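Local coordinates for protein dTDP Sugar Isomerase (PDB 3EJK) that probably catalyses the 3,5-epimerisation of dTDP-4-dehydro-6-deoxy-glucose to dTDP-4-dehydro-rhamnose, as a cupin-clan sugar-nucleotide isomerase, at residues L73-F78 with I118-W123; L18-A23 with D91-S96; S50-I55 with A137-I142. One frame throughout, in Å; residues are numbered along the deposited sequence. Where two conformers were deposited one is given.

Contact 1 of 3, residues L73-F78 with I118-W123; sequences LMTQLF and IPPQVW
Gln-76 and Ile-118 form an antiparallel hydrogen-bonded pair, joined by two nearly straight backbone bonds. Gln-76 N donates to Ile-118 O at 3.0 Å, and Ile-118 N returns a bond of 2.9 Å to Gln-76 O. Ile-118 O does further duty: Thr-75 CA makes a CA-H...O contact with it, and a water reaches the same oxygen. That water also lies 2.7 Å from Met-74 O and accepts from Gln-76 NE2 at 2.9 Å, tying the side-chain amide to two main-chain carbonyls just beyond the paired residues. The Gln-76 chain is bent at chi2 (-53°), which sets CD off the extended path, and its OE1 takes a hydrogen bond from Asn-138 ND2. Asn-138, whose own OD1 takes Leu-77 N, thereby presents ND2 and sets the orientation of the buried amide. Beside the paired backbones Gln-76 CB and CG lie against Ile-118 CB. Farther along the strand, the delta methyl of Ile-118 lies over one face of the Phe-78 ring in a CH-pi contact; CD1 stands 4.2 Å from the ring centroid, shifted toward the rim. At the other end the Pro-120 ring supplies the packing, CG resting 3.4 Å from Leu-73 O and CD beside Thr-75 OG1. Pro-120 belongs to a type II turn, Pro-119 to Val-122, that leads the chain from strand 114-118 to strand 123-128. Strand 76-82 lies between strands 114-118 and 134-140, and the Phe-78 ring meets Phe-126 of strand 123-128 nearly perpendicularly, joining the two sheets of the cupin-type fold.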
ATOM      1  N   LEU A  73      13.938   8.113  15.630  1.00 23.77           N
ATOM      2  CA  LEU A  73      14.901   7.822  14.563  1.00 22.58           C
ATOM      3  C   LEU A  73      14.290   7.600  13.208  1.00 22.04           C
ATOM      4  O   LEU A  73      14.912   7.866  12.187  1.00 21.88           O
ATOM      5  CB  LEU A  73      15.652   6.533  14.848  1.00 24.18           C
ATOM      6  CG  LEU A  73      16.751   6.431  15.879  1.00 27.64           C
ATOM      7  CD1 LEU A  73      16.198   6.566  17.279  1.00 22.79           C
ATOM      8  CD2 LEU A  73      17.423   5.054  15.635  1.00 25.81           C
HETATM    9  N   MSE A  74      13.081   7.052  13.228  1.00 22.81           N
HETATM   10  CA  MSE A  74      12.376   6.650  12.021  1.00 23.07           C
HETATM   11  C   MSE A  74      11.940   7.796  11.118  1.00 23.50           C
HETATM   12  O   MSE A  74      11.511   8.855  11.586  1.00 24.32           O
HETATM   13  CB  MSE A  74      11.136   5.819  12.399  1.00 22.68           C
HETATM   14  CG  MSE A  74      10.461   5.161  11.241  1.00 21.81           C
HETATM   15 SE   MSE A  74       8.726   4.381  11.721  0.75 21.87          SE
HETATM   16  CE  MSE A  74       9.302   3.135  13.061  1.00 18.92           C
ATOM     17  N   THR A  75      12.061   7.536   9.815  1.00 23.34           N
ATOM     18  CA  THR A  75      11.555   8.425   8.766  1.00 24.29           C
ATOM     19  C   THR A  75      10.321   7.791   8.131  1.00 24.39           C
ATOM     20  O   THR A  75      10.295   6.588   7.869  1.00 22.84           O
ATOM     21  CB  THR A  75      12.603   8.651   7.661  1.00 25.08           C
ATOM     22  OG1 THR A  75      13.714   9.326   8.219  1.00 23.29           O
ATOM     23  CG2 THR A  75      12.049   9.461   6.483  1.00 27.07           C
ATOM     24  N   GLN A  76       9.324   8.627   7.855  1.00 23.61           N
ATOM     25  CA  GLN A  76       8.078   8.180   7.231  1.00 22.62           C
ATOM     26  C   GLN A  76       8.078   8.545   5.754  1.00 23.65           C
ATOM     27  O   GLN A  76       8.642   9.566   5.344  1.00 21.28           O
ATOM     28  CB  GLN A  76       6.845   8.848   7.870  1.00 23.46           C
ATOM     29  CG  GLN A  76       6.888   9.053   9.382  1.00 23.42           C
ATOM     30  CD  GLN A  76       7.203   7.805  10.180  1.00 22.29           C
ATOM     31  OE1 GLN A  76       6.684   6.717   9.903  1.00 23.87           O
ATOM     32  NE2 GLN A  76       8.011   7.973  11.234  1.00 22.43           N
ATOM     33  N   LEU A  77       7.479   7.651   4.968  1.00 23.18           N
ATOM     34  CA  LEU A  77       7.242   7.865   3.523  1.00 23.40           C
ATOM     35  C   LEU A  77       5.785   7.491   3.239  1.00 22.40           C
ATOM     36  O   LEU A  77       5.432   6.322   3.075  1.00 21.36           O
ATOM     37  CB  LEU A  77       8.202   7.090   2.617  1.00 23.79           C
ATOM     38  CG  LEU A  77       9.663   7.539   2.639  1.00 25.93           C
ATOM     39  CD1 LEU A  77      10.508   6.596   1.791  1.00 25.73           C
ATOM     40  CD2 LEU A  77       9.787   8.950   2.161  1.00 24.51           C
ATOM     41  N   PHE A  78       4.964   8.535   3.231  1.00 23.04           N
ATOM     42  CA  PHE A  78       3.514   8.455   3.035  1.00 22.42           C
ATOM     43  C   PHE A  78       3.101   8.563   1.584  1.00 22.04           C
ATOM     44  O   PHE A  78       3.560   9.431   0.842  1.00 21.94           O
ATOM     45  CB  PHE A  78       2.794   9.632   3.721  1.00 23.66           C
ATOM     46  CG  PHE A  78       2.539   9.470   5.198  1.00 24.68           C
ATOM     47  CD1 PHE A  78       3.195   8.539   5.957  1.00 29.75           C
ATOM     48  CD2 PHE A  78       1.662  10.353   5.834  1.00 33.43           C
ATOM     49  CE1 PHE A  78       2.948   8.428   7.325  1.00 32.63           C
ATOM     50  CE2 PHE A  78       1.427  10.265   7.213  1.00 32.36           C
ATOM     51  CZ  PHE A  78       2.087   9.294   7.951  1.00 31.67           C
ATOM     52  N   ILE A 118       8.700  12.396   5.940  1.00 22.16           N
ATOM     53  CA  ILE A 118       8.612  13.051   7.255  1.00 21.18           C
ATOM     54  C   ILE A 118       9.860  12.660   8.036  1.00 22.20           C
ATOM     55  O   ILE A 118      10.034  11.491   8.391  1.00 21.06           O
ATOM     56  CB  ILE A 118       7.360  12.632   8.044  1.00 21.68           C
ATOM     57  CG1 ILE A 118       6.094  12.947   7.249  1.00 18.69           C
ATOM     58  CG2 ILE A 118       7.310  13.373   9.442  1.00 19.19           C
ATOM     59  CD1 ILE A 118       4.818  12.421   7.901  1.00 21.11           C
ATOM     60  N   PRO A 119      10.745  13.626   8.325  1.00 22.57           N
ATOM     61  CA  PRO A 119      11.959  13.155   8.989  1.00 22.53           C
ATOM     62  C   PRO A 119      11.775  12.880  10.480  1.00 21.67           C
ATOM     63  O   PRO A 119      10.734  13.204  11.046  1.00 21.99           O
ATOM     64  CB  PRO A 119      12.967  14.292   8.751  1.00 23.01           C
ATOM     65  CG  PRO A 119      12.180  15.471   8.348  1.00 23.12           C
ATOM     66  CD  PRO A 119      10.785  15.063   8.000  1.00 23.45           C
ATOM     67  N   PRO A 120      12.748  12.216  11.108  1.00 22.71           N
ATOM     68  CA  PRO A 120      12.542  12.014  12.535  1.00 23.47           C
ATOM     69  C   PRO A 120      12.466  13.284  13.359  1.00 23.65           C
ATOM     70  O   PRO A 120      12.955  14.357  12.975  1.00 22.89           O
ATOM     71  CB  PRO A 120      13.756  11.178  12.978  1.00 23.66           C
ATOM     72  CG  PRO A 120      14.720  11.218  11.897  1.00 24.62           C
ATOM     73  CD  PRO A 120      14.043  11.699  10.639  1.00 24.80           C
ATOM     74  N   GLN A 121      11.770  13.100  14.464  1.00 23.12           N
ATOM     75  CA  GLN A 121      11.588  14.086  15.504  0.50 23.91           C
ATOM     76  C   GLN A 121      10.733  15.269  15.075  1.00 24.94           C
ATOM     77  O   GLN A 121      10.739  16.336  15.692  1.00 25.02           O
ATOM     78  CB  GLN A 121      12.941  14.468  16.107  0.50 24.44           C
ATOM     79  CG  GLN A 121      13.578  13.272  16.835  0.50 23.31           C
ATOM     80  CD  GLN A 121      14.947  13.553  17.428  0.50 26.73           C
ATOM     81  OE1 GLN A 121      15.349  14.700  17.583  0.50 26.78           O
ATOM     82  NE2 GLN A 121      15.664  12.489  17.785  0.50 29.69           N
ATOM     83  N   VAL A 122       9.985  15.035  14.017  1.00 23.44           N
ATOM     84  CA  VAL A 122       9.009  15.999  13.535  1.00 22.98           C
ATOM     85  C   VAL A 122       7.638  15.413  13.845  1.00 23.40           C
ATOM     86  O   VAL A 122       7.352  14.264  13.495  1.00 23.54           O
ATOM     87  CB  VAL A 122       9.105  16.260  12.016  1.00 23.61           C
ATOM     88  CG1 VAL A 122       7.888  17.070  11.519  1.00 22.53           C
ATOM     89  CG2 VAL A 122      10.390  16.990  11.673  1.00 24.03           C
ATOM     90  N   TRP A 123       6.816  16.191  14.536  1.00 23.10           N
ATOM     91  CA  TRP A 123       5.446  15.779  14.853  1.00 23.24           C
ATOM     92  C   TRP A 123       4.587  15.775  13.609  1.00 23.34           C
ATOM     93  O   TRP A 123       4.687  16.659  12.751  1.00 22.56           O
ATOM     94  CB  TRP A 123       4.783  16.713  15.858  1.00 24.42           C
ATOM     95  CG  TRP A 123       5.323  16.670  17.260  1.00 22.30           C
ATOM     96  CD1 TRP A 123       6.191  17.562  17.831  1.00 26.79           C
ATOM     97  CD2 TRP A 123       4.992  15.725  18.279  1.00 25.21           C
ATOM     98  NE1 TRP A 123       6.435  17.215  19.142  1.00 26.85           N
ATOM     99  CE2 TRP A 123       5.715  16.086  19.438  1.00 24.05           C
ATOM    100  CE3 TRP A 123       4.169  14.597  18.324  1.00 23.98           C
ATOM    101  CZ2 TRP A 123       5.629  15.366  20.616  1.00 24.35           C
ATOM    102  CZ3 TRP A 123       4.096  13.884  19.503  1.00 21.58           C
ATOM    103  CH2 TRP A 123       4.828  14.256  20.618  1.00 23.53           C
TER
HETATM  104  O   HOH W   1       9.428  10.520  11.207  1.00 14.90           O

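Contact 2 of 3, residues L18-A23 with D91-S96; sequences LPVEGA and DGREKS
Glu-21 and Arg-93 meet where two irregular loops turn toward each other. Val-20 to Ala-23 is a type II turn closed by Ala-23 N to Val-20 O, with Gly-22 at positive phi (88°); Arg-93 to Ser-96 is a type I turn, closed by Ser-96 N to Arg-93 O. Just before the second turn, Asp-91 OD1 accepts from Arg-93 N, an Asx turn. The one hydrogen bond between residues 18-23 and 91-96 runs from Arg-93 NH2 to Glu-21 O at 2.6 Å; it is nearly straight and lies close to the guanidinium plane. Arg-93 is held for this by Asp-91, which it grips side-on: NE gives 2.8 Å to OD1, and NH2 gives 3.0 Å to OD2. Both nitrogens come from above the carboxylate plane, so the two flat groups are inclined to each other. On OD1 the backbone N of Arg-93 arrives from the face opposite NE, while Ser-96 OG donates to OD2 at 2.6 Å on the syn side. The bend at chi3 (-61°) turns NE back toward Asp-91. So many donors around one carboxylate would be expected to favour its charged form. Val-20 CG1 packs 3.7 Å from Arg-93 NH2 and against Asp-91 CB, and Glu-21 CB lies 3.9 Å from Ser-96 OG. Thr-98 OG1 bonds both Asp-91 OD2 and Glu-21 N, a second tie between the loops. The site joins the loop linking strands 16-17 and 24-31 to the one linking 84-90 and 102-108, with Val-20 on Ala-103 of strand 102-108 and Arg-93 against Val-122.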
ATOM      1  N   LEU A  18       9.675  21.614   1.836  1.00 30.18           N
ATOM      2  CA  LEU A  18       8.536  22.176   2.562  1.00 27.71           C
ATOM      3  C   LEU A  18       9.063  23.085   3.646  1.00 27.63           C
ATOM      4  O   LEU A  18      10.270  23.110   3.885  1.00 28.31           O
ATOM      5  CB  LEU A  18       7.702  21.054   3.138  1.00 25.96           C
ATOM      6  CG  LEU A  18       7.025  20.127   2.134  1.00 28.68           C
ATOM      7  CD1 LEU A  18       6.570  18.824   2.815  1.00 23.38           C
ATOM      8  CD2 LEU A  18       5.863  20.861   1.457  1.00 31.47           C
ATOM      9  N   PRO A  19       8.178  23.836   4.306  1.00 26.83           N
ATOM     10  CA  PRO A  19       8.648  24.807   5.279  1.00 26.02           C
ATOM     11  C   PRO A  19       9.199  24.189   6.545  1.00 24.91           C
ATOM     12  O   PRO A  19       9.659  24.903   7.429  1.00 24.38           O
ATOM     13  CB  PRO A  19       7.407  25.646   5.568  1.00 26.77           C
ATOM     14  CG  PRO A  19       6.565  25.474   4.344  1.00 27.74           C
ATOM     15  CD  PRO A  19       6.762  24.045   3.981  1.00 27.32           C
ATOM     16  N   VAL A  20       9.129  22.871   6.624  1.00 24.27           N
ATOM     17  CA  VAL A  20       9.742  22.141   7.745  1.00 23.13           C
ATOM     18  C   VAL A  20      10.953  21.436   7.146  1.00 22.88           C
ATOM     19  O   VAL A  20      10.832  20.671   6.188  1.00 23.21           O
ATOM     20  CB  VAL A  20       8.816  21.115   8.473  1.00 23.79           C
ATOM     21  CG1 VAL A  20       9.644  20.228   9.397  1.00 21.89           C
ATOM     22  CG2 VAL A  20       7.733  21.824   9.295  1.00 21.96           C
ATOM     23  N   GLU A  21      12.114  21.741   7.716  1.00 22.16           N
ATOM     24  CA  GLU A  21      13.393  21.179   7.277  0.50 22.36           C
ATOM     25  C   GLU A  21      13.353  19.672   7.208  1.00 22.53           C
ATOM     26  O   GLU A  21      12.971  19.003   8.175  1.00 22.82           O
ATOM     27  CB  GLU A  21      14.527  21.592   8.228  0.50 22.21           C
ATOM     28  CG  GLU A  21      15.867  21.010   7.841  0.50 20.90           C
ATOM     29  CD  GLU A  21      16.400  21.645   6.580  0.50 23.17           C
ATOM     30  OE1 GLU A  21      16.629  22.870   6.605  0.50 26.03           O
ATOM     31  OE2 GLU A  21      16.597  20.934   5.576  0.50 25.06           O
ATOM     32  N   GLY A  22      13.768  19.172   6.065  1.00 22.26           N
ATOM     33  CA  GLY A  22      13.871  17.748   5.793  1.00 21.98           C
ATOM     34  C   GLY A  22      12.618  17.104   5.244  1.00 22.29           C
ATOM     35  O   GLY A  22      12.647  15.976   4.740  1.00 22.84           O
ATOM     36  N   ALA A  23      11.499  17.795   5.401  1.00 21.46           N
ATOM     37  CA  ALA A  23      10.226  17.281   4.879  1.00 22.08           C
ATOM     38  C   ALA A  23      10.253  17.517   3.366  1.00 22.35           C
ATOM     39  O   ALA A  23      10.639  18.583   2.887  1.00 25.36           O
ATOM     40  CB  ALA A  23       9.053  17.951   5.521  1.00 21.60           C
ATOM     41  N   ASP A  91       7.495  21.233  13.446  1.00 22.35           N
ATOM     42  CA  ASP A  91       8.920  21.113  13.788  1.00 22.81           C
ATOM     43  C   ASP A  91       9.208  21.509  15.232  1.00 23.94           C
ATOM     44  O   ASP A  91       9.401  22.679  15.554  1.00 22.51           O
ATOM     45  CB  ASP A  91       9.757  21.954  12.835  1.00 21.78           C
ATOM     46  CG  ASP A  91      11.220  21.601  12.878  1.00 21.67           C
ATOM     47  OD1 ASP A  91      11.644  20.905  13.833  1.00 22.81           O
ATOM     48  OD2 ASP A  91      11.939  22.031  11.947  1.00 23.23           O
ATOM     49  N   GLY A  92       9.265  20.488  16.076  1.00 26.01           N
ATOM     50  CA  GLY A  92       9.544  20.660  17.496  1.00 27.16           C
ATOM     51  C   GLY A  92      11.025  20.554  17.816  1.00 27.13           C
ATOM     52  O   GLY A  92      11.431  20.601  18.975  1.00 28.58           O
ATOM     53  N   ARG A  93      11.833  20.446  16.776  1.00 27.19           N
ATOM     54  CA  ARG A  93      13.303  20.312  16.939  1.00 25.51           C
ATOM     55  C   ARG A  93      13.917  21.642  17.334  1.00 26.40           C
ATOM     56  O   ARG A  93      13.927  22.608  16.576  1.00 26.80           O
ATOM     57  CB  ARG A  93      13.941  19.756  15.671  1.00 25.26           C
ATOM     58  CG  ARG A  93      13.436  18.388  15.319  1.00 22.84           C
ATOM     59  CD  ARG A  93      13.868  17.957  13.929  1.00 21.80           C
ATOM     60  NE  ARG A  93      13.346  18.858  12.912  1.00 18.84           N
ATOM     61  CZ  ARG A  93      13.501  18.659  11.614  1.00 20.30           C
ATOM     62  NH1 ARG A  93      14.118  17.579  11.225  1.00 22.82           N
ATOM     63  NH2 ARG A  93      13.008  19.497  10.708  1.00 22.89           N
ATOM     64  N   GLU A  94      14.441  21.670  18.548  1.00 26.89           N
ATOM     65  CA  GLU A  94      14.985  22.908  19.106  1.00 26.88           C
ATOM     66  C   GLU A  94      16.095  23.506  18.273  1.00 25.61           C
ATOM     67  O   GLU A  94      16.222  24.731  18.165  1.00 24.19           O
ATOM     68  CB  GLU A  94      15.500  22.688  20.534  1.00 28.47           C
ATOM     69  CG  GLU A  94      16.067  23.947  21.185  1.00 32.63           C
ATOM     70  N   LYS A  95      16.890  22.640  17.665  1.00 24.36           N
ATOM     71  CA  LYS A  95      18.080  23.107  16.925  1.00 23.47           C
ATOM     72  C   LYS A  95      17.896  23.170  15.414  1.00 22.79           C
ATOM     73  O   LYS A  95      18.853  23.382  14.670  1.00 21.94           O
ATOM     74  CB  LYS A  95      19.292  22.262  17.290  1.00 23.96           C
ATOM     75  CG  LYS A  95      19.756  22.498  18.722  1.00 25.33           C
ATOM     76  CD  LYS A  95      20.765  21.446  19.141  1.00 31.87           C
ATOM     77  N   SER A  96      16.647  23.027  14.999  1.00 21.79           N
ATOM     78  CA  SER A  96      16.264  23.084  13.577  1.00 22.72           C
ATOM     79  C   SER A  96      16.170  24.515  13.045  1.00 22.77           C
ATOM     80  O   SER A  96      15.661  25.405  13.700  1.00 22.60           O
ATOM     81  CB  SER A  96      14.919  22.388  13.329  1.00 22.92           C
ATOM     82  OG  SER A  96      14.503  22.575  11.986  1.00 22.52           O
TER

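Contact 3 of 3, residues S50-I55 with A137-I142; sequences SQFGEI and ANCTDI
Gly-53 and Glu-54 both give their backbone N-H to Thr-140 O, at 2.8 and 3.0 Å, the mark of a classic beta bulge. Gly-53 N lies in the carbonyl plane and Glu-54 N above it, so the oxygen is shared from two directions. Thr-140 N completes the pair with a 2.8 Å bond to Glu-54 O. At the bulge the backbones close up tightly, Gly-53 CA coming 3.7 Å from Ile-142 N and Asp-141 CA making a CA-H...O contact with Gln-51 O. Further into the ladder, Ile-55 faces Cys-139 in a non-hydrogen-bonded pair; the turn at chi2 (71°) brings its CD1 to 3.2 Å from Asn-138 O. Cys-139 SG lies oblique to the Phe-52 ring, 4.1 Å from CD1.

The looser, watery side is at the exposed Gln-51: one water links its NE2 to Asp-141 O, and another bonds Gln-51 O. On the Glu-54 and Thr-140 face of the ladder a third water joins Glu-54 OE1, which His-144 N also meets, to Thr-140 OG1; that hydroxyl donates to Ile-142 O at 2.9 Å. A glycerol, probably from crystallisation, bonds Glu-54 OE2. Strand 134-140 lies between 54-60 and 76-82, while Glu-54 and Ile-55 also pair with a strand of the second subunit, carrying the sheet across the dimer interface, where Phe-52 stacks on Phe-49 of that subunit.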
ATOM      1  N   SER A  50      15.782   4.783   0.951  1.00 34.27           N
ATOM      2  CA  SER A  50      16.977   4.690   1.783  1.00 33.38           C
ATOM      3  C   SER A  50      17.189   3.255   2.266  1.00 30.65           C
ATOM      4  O   SER A  50      18.188   2.604   1.985  1.00 29.23           O
ATOM      5  CB  SER A  50      16.825   5.592   3.001  1.00 34.69           C
ATOM      6  OG  SER A  50      18.011   5.601   3.785  1.00 41.69           O
ATOM      7  N   GLN A  51      16.188   2.789   2.994  1.00 29.55           N
ATOM      8  CA  GLN A  51      16.224   1.494   3.646  0.50 29.41           C
ATOM      9  C   GLN A  51      14.830   0.932   3.929  1.00 28.43           C
ATOM     10  O   GLN A  51      13.938   1.673   4.322  1.00 28.52           O
ATOM     11  CB  GLN A  51      16.976   1.740   4.955  0.50 30.13           C
ATOM     12  CG  GLN A  51      17.234   0.566   5.808  0.50 31.50           C
ATOM     13  CD  GLN A  51      18.162   0.923   6.957  0.50 32.05           C
ATOM     14  OE1 GLN A  51      18.972   1.843   6.846  0.50 34.59           O
ATOM     15  NE2 GLN A  51      18.053   0.196   8.058  0.50 36.20           N
ATOM     16  N   PHE A  52      14.672  -0.361   3.753  1.00 27.18           N
ATOM     17  CA  PHE A  52      13.393  -1.043   4.047  1.00 27.43           C
ATOM     18  C   PHE A  52      13.255  -1.546   5.475  1.00 26.74           C
ATOM     19  O   PHE A  52      13.967  -2.449   5.957  1.00 26.83           O
ATOM     20  CB  PHE A  52      13.083  -2.192   3.081  1.00 28.38           C
ATOM     21  CG  PHE A  52      11.752  -2.835   3.340  1.00 25.01           C
ATOM     22  CD1 PHE A  52      10.598  -2.307   2.807  1.00 28.51           C
ATOM     23  CD2 PHE A  52      11.658  -3.959   4.132  1.00 23.66           C
ATOM     24  CE1 PHE A  52       9.364  -2.898   3.063  1.00 29.03           C
ATOM     25  CE2 PHE A  52      10.438  -4.550   4.388  1.00 28.51           C
ATOM     26  CZ  PHE A  52       9.285  -4.011   3.858  1.00 29.97           C
ATOM     27  N   GLY A  53      12.290  -0.951   6.131  1.00 25.18           N
ATOM     28  CA  GLY A  53      11.956  -1.328   7.497  1.00 25.48           C
ATOM     29  C   GLY A  53      10.610  -2.018   7.538  1.00 24.18           C
ATOM     30  O   GLY A  53      10.477  -3.163   8.002  1.00 23.49           O
ATOM     31  N   GLU A  54       9.614  -1.316   7.018  1.00 22.77           N
ATOM     32  CA  GLU A  54       8.249  -1.840   7.031  1.00 23.21           C
ATOM     33  C   GLU A  54       7.325  -1.137   6.048  1.00 24.93           C
ATOM     34  O   GLU A  54       7.537   0.006   5.670  1.00 25.45           O
ATOM     35  CB  GLU A  54       7.684  -1.733   8.474  1.00 23.94           C
ATOM     36  CG  GLU A  54       6.222  -2.157   8.649  1.00 25.58           C
ATOM     37  CD  GLU A  54       5.750  -2.213  10.089  1.00 27.06           C
ATOM     38  OE1 GLU A  54       6.514  -1.758  10.984  1.00 27.88           O
ATOM     39  OE2 GLU A  54       4.614  -2.730  10.332  1.00 23.24           O
ATOM     40  N   ILE A  55       6.330  -1.875   5.598  1.00 25.87           N
ATOM     41  CA  ILE A  55       5.234  -1.295   4.815  1.00 25.72           C
ATOM     42  C   ILE A  55       3.933  -1.694   5.499  1.00 25.96           C
ATOM     43  O   ILE A  55       3.677  -2.884   5.747  1.00 24.30           O
ATOM     44  CB  ILE A  55       5.195  -1.724   3.330  1.00 26.62           C
ATOM     45  CG1 ILE A  55       3.915  -1.175   2.659  1.00 27.16           C
ATOM     46  CG2 ILE A  55       5.223  -3.213   3.181  1.00 27.47           C
ATOM     47  CD1 ILE A  55       3.895   0.355   2.445  1.00 26.10           C
ATOM     48  N   ALA A 137      -0.592   4.789   2.980  1.00 23.15           N
ATOM     49  CA  ALA A 137       0.454   3.784   2.960  1.00 22.12           C
ATOM     50  C   ALA A 137       1.714   4.425   3.492  1.00 22.61           C
ATOM     51  O   ALA A 137       2.017   5.581   3.216  1.00 20.09           O
ATOM     52  CB  ALA A 137       0.676   3.230   1.548  1.00 20.83           C
ATOM     53  N   ASN A 138       2.446   3.660   4.282  1.00 23.80           N
ATOM     54  CA  ASN A 138       3.694   4.150   4.851  1.00 25.29           C
ATOM     55  C   ASN A 138       4.795   3.118   4.710  1.00 25.16           C
ATOM     56  O   ASN A 138       4.640   1.983   5.118  1.00 27.41           O
ATOM     57  CB  ASN A 138       3.496   4.509   6.329  1.00 23.98           C
ATOM     58  CG  ASN A 138       4.658   5.290   6.901  1.00 26.39           C
ATOM     59  OD1 ASN A 138       5.573   5.663   6.178  1.00 25.40           O
ATOM     60  ND2 ASN A 138       4.628   5.541   8.211  1.00 26.36           N
ATOM     61  N   CYS A 139       5.881   3.517   4.076  1.00 23.84           N
ATOM     62  CA  CYS A 139       7.038   2.663   3.942  1.00 24.80           C
ATOM     63  C   CYS A 139       8.123   3.305   4.802  1.00 25.80           C
ATOM     64  O   CYS A 139       8.698   4.341   4.444  1.00 25.85           O
ATOM     65  CB  CYS A 139       7.496   2.556   2.490  1.00 26.38           C
ATOM     66  SG  CYS A 139       8.855   1.365   2.243  1.00 27.89           S
ATOM     67  N   THR A 140       8.381   2.673   5.939  1.00 25.06           N
ATOM     68  CA  THR A 140       9.326   3.198   6.904  1.00 25.82           C
ATOM     69  C   THR A 140      10.666   2.495   6.775  1.00 26.31           C
ATOM     70  O   THR A 140      10.777   1.371   6.257  1.00 25.95           O
ATOM     71  CB  THR A 140       8.780   3.058   8.312  1.00 26.09           C
ATOM     72  OG1 THR A 140       8.716   1.676   8.631  1.00 23.27           O
ATOM     73  CG2 THR A 140       7.412   3.653   8.390  1.00 24.48           C
ATOM     74  N   ASP A 141      11.673   3.188   7.270  1.00 26.28           N
ATOM     75  CA  ASP A 141      13.068   2.756   7.120  1.00 26.64           C
ATOM     76  C   ASP A 141      13.487   1.829   8.226  1.00 27.36           C
ATOM     77  O   ASP A 141      14.479   1.120   8.115  1.00 27.13           O
ATOM     78  CB  ASP A 141      14.028   3.939   6.980  1.00 26.69           C
ATOM     79  CG  ASP A 141      14.042   4.851   8.177  1.00 27.03           C
ATOM     80  OD1 ASP A 141      13.045   4.926   8.924  1.00 24.45           O
ATOM     81  OD2 ASP A 141      15.063   5.528   8.349  1.00 28.42           O
ATOM     82  N   ILE A 142      12.726   1.856   9.301  1.00 27.95           N
ATOM     83  CA  ILE A 142      12.918   0.892  10.384  1.00 29.57           C
ATOM     84  C   ILE A 142      11.567   0.365  10.832  1.00 30.05           C
ATOM     85  O   ILE A 142      10.565   1.067  10.764  1.00 30.18           O
ATOM     86  CB  ILE A 142      13.696   1.443  11.604  1.00 29.42           C
ATOM     87  CG1 ILE A 142      12.974   2.611  12.238  1.00 32.83           C
ATOM     88  CG2 ILE A 142      15.091   1.870  11.187  1.00 31.79           C
ATOM     89  CD1 ILE A 142      13.696   3.138  13.489  1.00 34.46           C
TER
HETATM   90  O   HOH W   2      11.574   2.909   3.594  1.00 36.78           O
HETATM   91  O   HOH W   3      15.567  -1.227   8.649  1.00 46.45           O
HETATM   92  O   HOH W   4       6.692   0.970  10.847  1.00 30.85           O

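Overall arrangement
Contacts 1 and 3 are largely buried and belong to one sheet, in which strand 76-82 adjoins strand 134-140; contact 2 is a partly buried loop junction nearer the periphery. Contacts 1 and 3 rely on antiparallel backbone pairing and ordered water, whereas contact 2 rests on one side-chain-to-backbone bond from an arginine that is itself held by a salt bridge within its own loop. Contact 1 is the middle member: Thr-75 N meets Asp-141 OD1 of contact 3, and Pro-119 and Val-122 pack on Gly-22 and Arg-93 of contact 2. Contacts 2 and 3 stay apart, their nearest atoms about 11 Å from each other. Of the three, contact 3 alone reaches the second subunit.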